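Local coordinates for protein NAD(P)H-FMN oxidoreductase (PDB 5LVA) that binds FMN in a flavodoxin-like fold and probably passes electrons from NAD(P)H to flavin or quinone acceptors, at residues A[38-43]-A[48-53]; A[87-92]-A[135-140]. One frame throughout, in Å; residues are numbered along the deposited sequence.

Overall arrangement
Contacts 1 and 2 both belong to the helices and loops flanking the five-stranded parallel sheet of the flavodoxin-like fold, and both are partly buried rather than core. Contact 1 lies within the crossover from edge strand 31-35 to strand 59-65, whereas contact 2 ties together two places further along the chain: the loop leading to strand 100-106 and the helix end before edge strand 141-148. Their chemistry differs. Contact 1 is held by charges and a tyrosine hydroxyl, contact 2 by aromatic and aliphatic packing beside carbonyls that share nearby waters. Although their centres are 20 Å apart, the two meet where Gln51 O packs 3.3 Å from Trp87 CZ2.

Contact 1 (A[38-43]-A[48-53]); sequences QEYPDE and EKEQKL
Glu39 and Tyr40 meet Lys49 and Glu50 across a wide backbone gap, with the CA atoms of Glu39 and Glu50, the nearest pair, 11.3 Å apart. Four long side chains bridge it. The setting is a beta-alpha-beta crossover of the flavodoxin-like fold, in which helices 36-39 and 47-56 follow one another in the connection from strand 31-35 to the parallel strand 59-65. Helix 36-39 gives way at Tyr40 to a type I turn, closed by Glu43 N to Tyr40 O at 2.9 Å.

From the helix 47-56 side, Lys49 runs out fully extended, its CG anti to the backbone N (chi1 -177°), and crosses the Glu39 side chain at about a right angle. Its NZ makes a salt bridge with Glu39 OE1 at 2.7 Å, arriving on the syn side of the carboxylate and 24° out of its plane. On the way, Lys49 CD passes 3.6 Å from Tyr40 OH. Tyr40 and Glu50 approach from opposite directions. Glu50 bends at its second torsion (chi2 -59°) and brings OE2 to the edge of the phenol, in the plane of the ring, where Tyr40 OH donates a hydrogen bond to it. The carboxylate itself is turned steeply against that ring.

Arg34 of strand 31-35 forms salt bridges with both Glu39 OE1 and Glu50 OE1, and Trp78 NE1 bonds to Glu50 OE1 as well. These two carboxylates are close neighbours, with Glu39 OE1 5.2 Å from Glu50 OE2, so the cations probably ease their mutual repulsion. A methionine in place of Lys49 has no ammonium group to offer, which would probably leave Glu39 OE1 less well neutralised and take away the charged link between helices 36-39 and 47-56. The buried phenol has a further, weak hydrogen bond, accepted by Tyr40 OH from Asp46 N.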
# COMPACT_ATOMS: atom_id res chain seq x y z
N GLN A 38 -13.67 2.57 4.52
CA GLN A 38 -15.00 2.01 4.56
C GLN A 38 -15.26 1.28 5.88
O GLN A 38 -16.30 1.47 6.49
CB GLN A 38 -15.20 1.07 3.37
CG GLN A 38 -16.05 -0.16 3.63
CD GLN A 38 -17.48 0.04 3.24
OE1 GLN A 38 -17.77 0.57 2.16
NE2 GLN A 38 -18.40 -0.38 4.10
N GLU A 39 -14.31 0.46 6.33
CA GLU A 39 -14.52 -0.31 7.55
C GLU A 39 -14.42 0.53 8.80
O GLU A 39 -15.06 0.22 9.80
CB GLU A 39 -13.53 -1.46 7.63
CG GLU A 39 -13.60 -2.37 6.43
CD GLU A 39 -13.06 -3.75 6.72
OE1 GLU A 39 -12.69 -4.02 7.88
OE2 GLU A 39 -13.00 -4.55 5.78
N TYR A 40 -13.61 1.57 8.77
CA TYR A 40 -13.49 2.44 9.93
C TYR A 40 -13.80 3.87 9.54
O TYR A 40 -12.90 4.68 9.42
CB TYR A 40 -12.09 2.37 10.54
CG TYR A 40 -11.62 0.98 10.89
CD1 TYR A 40 -12.23 0.26 11.90
CD2 TYR A 40 -10.56 0.39 10.23
CE1 TYR A 40 -11.81 -1.00 12.23
CE2 TYR A 40 -10.12 -0.87 10.55
CZ TYR A 40 -10.76 -1.56 11.56
OH TYR A 40 -10.35 -2.81 11.91
N PRO A 41 -15.09 4.18 9.34
CA PRO A 41 -15.48 5.52 8.91
C PRO A 41 -15.20 6.60 9.96
O PRO A 41 -15.03 7.76 9.63
CB PRO A 41 -16.98 5.37 8.66
CG PRO A 41 -17.38 4.21 9.50
CD PRO A 41 -16.24 3.28 9.46
N ASP A 42 -15.13 6.21 11.22
CA ASP A 42 -14.80 7.17 12.25
C ASP A 42 -13.34 7.03 12.65
O ASP A 42 -12.93 7.55 13.68
CB ASP A 42 -15.73 7.00 13.45
CG ASP A 42 -15.58 5.65 14.12
OD1 ASP A 42 -15.03 4.71 13.49
OD2 ASP A 42 -16.00 5.53 15.29
N GLU A 43 -12.58 6.33 11.82
CA GLU A 43 -11.14 6.09 12.02
C GLU A 43 -10.81 5.40 13.34
O GLU A 43 -9.68 5.48 13.80
CB GLU A 43 -10.36 7.40 11.91
CG GLU A 43 -10.26 7.93 10.50
CD GLU A 43 -9.71 9.33 10.43
OE1 GLU A 43 -9.86 10.08 11.42
OE2 GLU A 43 -9.15 9.70 9.37
N GLU A 48 -6.57 -5.33 17.30
CA GLU A 48 -6.39 -6.77 17.36
C GLU A 48 -6.81 -7.43 16.05
O GLU A 48 -6.16 -8.36 15.59
CB GLU A 48 -7.19 -7.37 18.53
CG GLU A 48 -6.96 -8.85 18.72
CD GLU A 48 -7.66 -9.39 19.93
OE1 GLU A 48 -8.65 -8.78 20.37
OE2 GLU A 48 -7.25 -10.46 20.43
N LYS A 49 -7.88 -6.92 15.47
CA LYS A 49 -8.37 -7.42 14.19
C LYS A 49 -7.32 -7.26 13.11
O LYS A 49 -7.03 -8.19 12.37
CB LYS A 49 -9.65 -6.68 13.78
CG LYS A 49 -10.26 -7.18 12.48
CD LYS A 49 -11.41 -6.30 12.02
CE LYS A 49 -11.83 -6.64 10.60
NZ LYS A 49 -12.79 -5.65 10.03
N GLU A 50 -6.74 -6.06 13.03
CA GLU A 50 -5.70 -5.75 12.07
C GLU A 50 -4.47 -6.62 12.27
O GLU A 50 -3.97 -7.23 11.33
CB GLU A 50 -5.32 -4.28 12.16
CG GLU A 50 -6.47 -3.34 12.01
CD GLU A 50 -7.18 -3.49 10.70
OE1 GLU A 50 -6.51 -3.62 9.66
OE2 GLU A 50 -8.42 -3.49 10.71
N GLN A 51 -3.99 -6.67 13.51
CA GLN A 51 -2.87 -7.55 13.85
C GLN A 51 -3.12 -8.98 13.41
O GLN A 51 -2.26 -9.58 12.79
CB GLN A 51 -2.61 -7.52 15.35
CG GLN A 51 -1.83 -6.30 15.80
CD GLN A 51 -1.59 -6.29 17.29
OE1 GLN A 51 -2.03 -7.17 18.01
NE2 GLN A 51 -0.89 -5.27 17.75
N LYS A 52 -4.30 -9.50 13.70
CA LYS A 52 -4.63 -10.89 13.40
C LYS A 52 -4.66 -11.18 11.92
O LYS A 52 -4.37 -12.28 11.48
CB LYS A 52 -5.97 -11.27 14.01
CG LYS A 52 -5.93 -11.75 15.43
CD LYS A 52 -7.36 -11.98 15.91
CE LYS A 52 -7.47 -13.21 16.77
NZ LYS A 52 -6.66 -14.33 16.20
N LEU A 53 -5.02 -10.17 11.13
CA LEU A 53 -5.06 -10.34 9.69
C LEU A 53 -3.66 -10.36 9.11
O LEU A 53 -3.36 -11.17 8.25
CB LEU A 53 -5.90 -9.24 9.04
CG LEU A 53 -7.39 -9.49 9.18
CD1 LEU A 53 -8.22 -8.26 8.81
CD2 LEU A 53 -7.77 -10.67 8.33

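Contact 2 (A[87-92]-A[135-140]); sequences WAYGTN and SNFIGT
Tyr89 and Phe137 pack against each other where two connections of the flavodoxin-like fold come together, the loop between helix 73-82 and strand 100-106 and the C-terminal end of helix 129-138. Phe137 presents the edge of its ring, and its CE2 sits 3.6 Å from Tyr89 CG, touching CB and CD2 of the tyrosine too. The rings meet obliquely, their centroids 5.5 Å apart and their planes at 54°. Phe137 gets there with CG anti to the backbone N (chi1 -165°), a setting that swings the ring out toward the loop.

Next to this pair, Ala88 CB rests 4.2 Å from Ile138 CG2, and both residues are buried. Leu83 packs on Ala88 and Leu96 on Ile138, which extends the apolar patch beyond the two segments.

No direct hydrogen bond joins the two backbones, but two waters lie within bonding distance of carbonyls on both sides. Water 1 lies 2.7 Å from Ala88 O and 2.8 Å from Ile138 O. Water 2 is 3.1 Å from Ala88 O and is similarly placed by Phe137 O. Other acceptors compete for the protons of these waters, so not all of the possible bonds can be made at once.

Behind this shell, Gly139 ends the helix with a positive phi (98°), a conformation in which a CB would run into the carbonyl O of Ile138. Gly139 also has a backbone hydrogen bond with Gly98, near the start of strand 100-106. Across this helix end, the hydroxyls Ser135 OG and Thr140 OG1 are hydrogen-bonded at 2.8 Å.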
# COMPACT_ATOMS: atom_id res chain seq x y z
N TRP A 87 4.63 -6.88 19.69
CA TRP A 87 3.98 -7.53 18.57
C TRP A 87 4.76 -7.34 17.29
O TRP A 87 5.11 -8.29 16.61
CB TRP A 87 2.54 -7.02 18.38
CG TRP A 87 1.86 -7.76 17.26
CD1 TRP A 87 1.40 -9.04 17.29
CD2 TRP A 87 1.58 -7.27 15.94
NE1 TRP A 87 0.85 -9.37 16.09
CE2 TRP A 87 0.95 -8.31 15.24
CE3 TRP A 87 1.81 -6.06 15.29
CZ2 TRP A 87 0.56 -8.17 13.92
CZ3 TRP A 87 1.41 -5.93 13.99
CH2 TRP A 87 0.78 -6.97 13.32
N ALA A 88 5.01 -6.09 16.95
CA ALA A 88 5.68 -5.79 15.70
C ALA A 88 7.16 -5.57 15.97
O ALA A 88 8.00 -5.89 15.13
CB ALA A 88 5.06 -4.58 15.04
N TYR A 89 7.47 -5.05 17.14
CA TYR A 89 8.84 -4.84 17.55
C TYR A 89 8.94 -5.02 19.04
O TYR A 89 7.94 -5.26 19.71
CB TYR A 89 9.33 -3.44 17.16
CG TYR A 89 8.69 -2.32 17.95
CD1 TYR A 89 7.41 -1.87 17.64
CD2 TYR A 89 9.36 -1.71 19.00
CE1 TYR A 89 6.82 -0.85 18.35
CE2 TYR A 89 8.78 -0.69 19.72
CZ TYR A 89 7.51 -0.26 19.39
OH TYR A 89 6.94 0.75 20.11
N GLY A 90 10.14 -4.89 19.57
CA GLY A 90 10.32 -5.04 20.99
C GLY A 90 10.69 -6.47 21.29
O GLY A 90 10.92 -7.26 20.38
N THR A 91 10.72 -6.79 22.57
CA THR A 91 11.30 -8.04 23.05
C THR A 91 10.62 -9.25 22.42
O THR A 91 11.28 -10.09 21.81
CB THR A 91 11.25 -8.12 24.60
OG1 THR A 91 10.02 -7.56 25.08
CG2 THR A 91 12.41 -7.35 25.21
N ASN A 92 9.30 -9.32 22.53
CA ASN A 92 8.58 -10.42 21.91
C ASN A 92 8.11 -10.09 20.50
O ASN A 92 7.59 -10.95 19.79
CB ASN A 92 7.39 -10.82 22.78
CG ASN A 92 7.79 -11.63 24.00
OD1 ASN A 92 8.80 -12.35 23.98
ND2 ASN A 92 7.00 -11.53 25.06
N SER A 135 9.14 -0.92 7.37
CA SER A 135 9.41 -2.29 7.00
C SER A 135 10.68 -2.80 7.68
O SER A 135 10.65 -3.83 8.35
CB SER A 135 9.54 -2.41 5.48
OG SER A 135 9.87 -3.72 5.11
N ASN A 136 11.78 -2.07 7.51
CA ASN A 136 13.06 -2.44 8.08
C ASN A 136 13.00 -2.75 9.57
O ASN A 136 13.52 -3.75 10.03
CB ASN A 136 14.08 -1.33 7.85
CG ASN A 136 14.56 -1.27 6.42
OD1 ASN A 136 14.42 -2.22 5.67
ND2 ASN A 136 15.15 -0.14 6.05
N PHE A 137 12.34 -1.87 10.32
CA PHE A 137 12.28 -1.97 11.76
C PHE A 137 11.44 -3.16 12.25
O PHE A 137 11.75 -3.75 13.29
CB PHE A 137 11.73 -0.68 12.34
CG PHE A 137 11.96 -0.52 13.81
CD1 PHE A 137 13.20 -0.14 14.30
CD2 PHE A 137 10.93 -0.71 14.71
CE1 PHE A 137 13.40 0.01 15.64
CE2 PHE A 137 11.13 -0.55 16.06
CZ PHE A 137 12.37 -0.19 16.52
N ILE A 138 10.40 -3.52 11.51
CA ILE A 138 9.49 -4.54 12.01
C ILE A 138 9.84 -5.92 11.50
O ILE A 138 9.24 -6.90 11.90
CB ILE A 138 8.03 -4.22 11.66
CG1 ILE A 138 7.83 -4.25 10.15
CG2 ILE A 138 7.64 -2.87 12.23
CD1 ILE A 138 6.46 -3.86 9.72
N GLY A 139 10.82 -5.99 10.62
CA GLY A 139 11.36 -7.28 10.23
C GLY A 139 10.84 -7.85 8.93
O GLY A 139 11.09 -9.00 8.61
N THR A 140 10.11 -7.05 8.17
CA THR A 140 9.57 -7.53 6.91
C THR A 140 10.55 -7.31 5.77
O THR A 140 11.48 -6.52 5.88
CB THR A 140 8.24 -6.86 6.60
OG1 THR A 140 8.38 -5.45 6.74
CG2 THR A 140 7.20 -7.32 7.57
O HOH W 1 7.60 -8.18 13.76
O HOH W 2 11.09 -6.31 14.92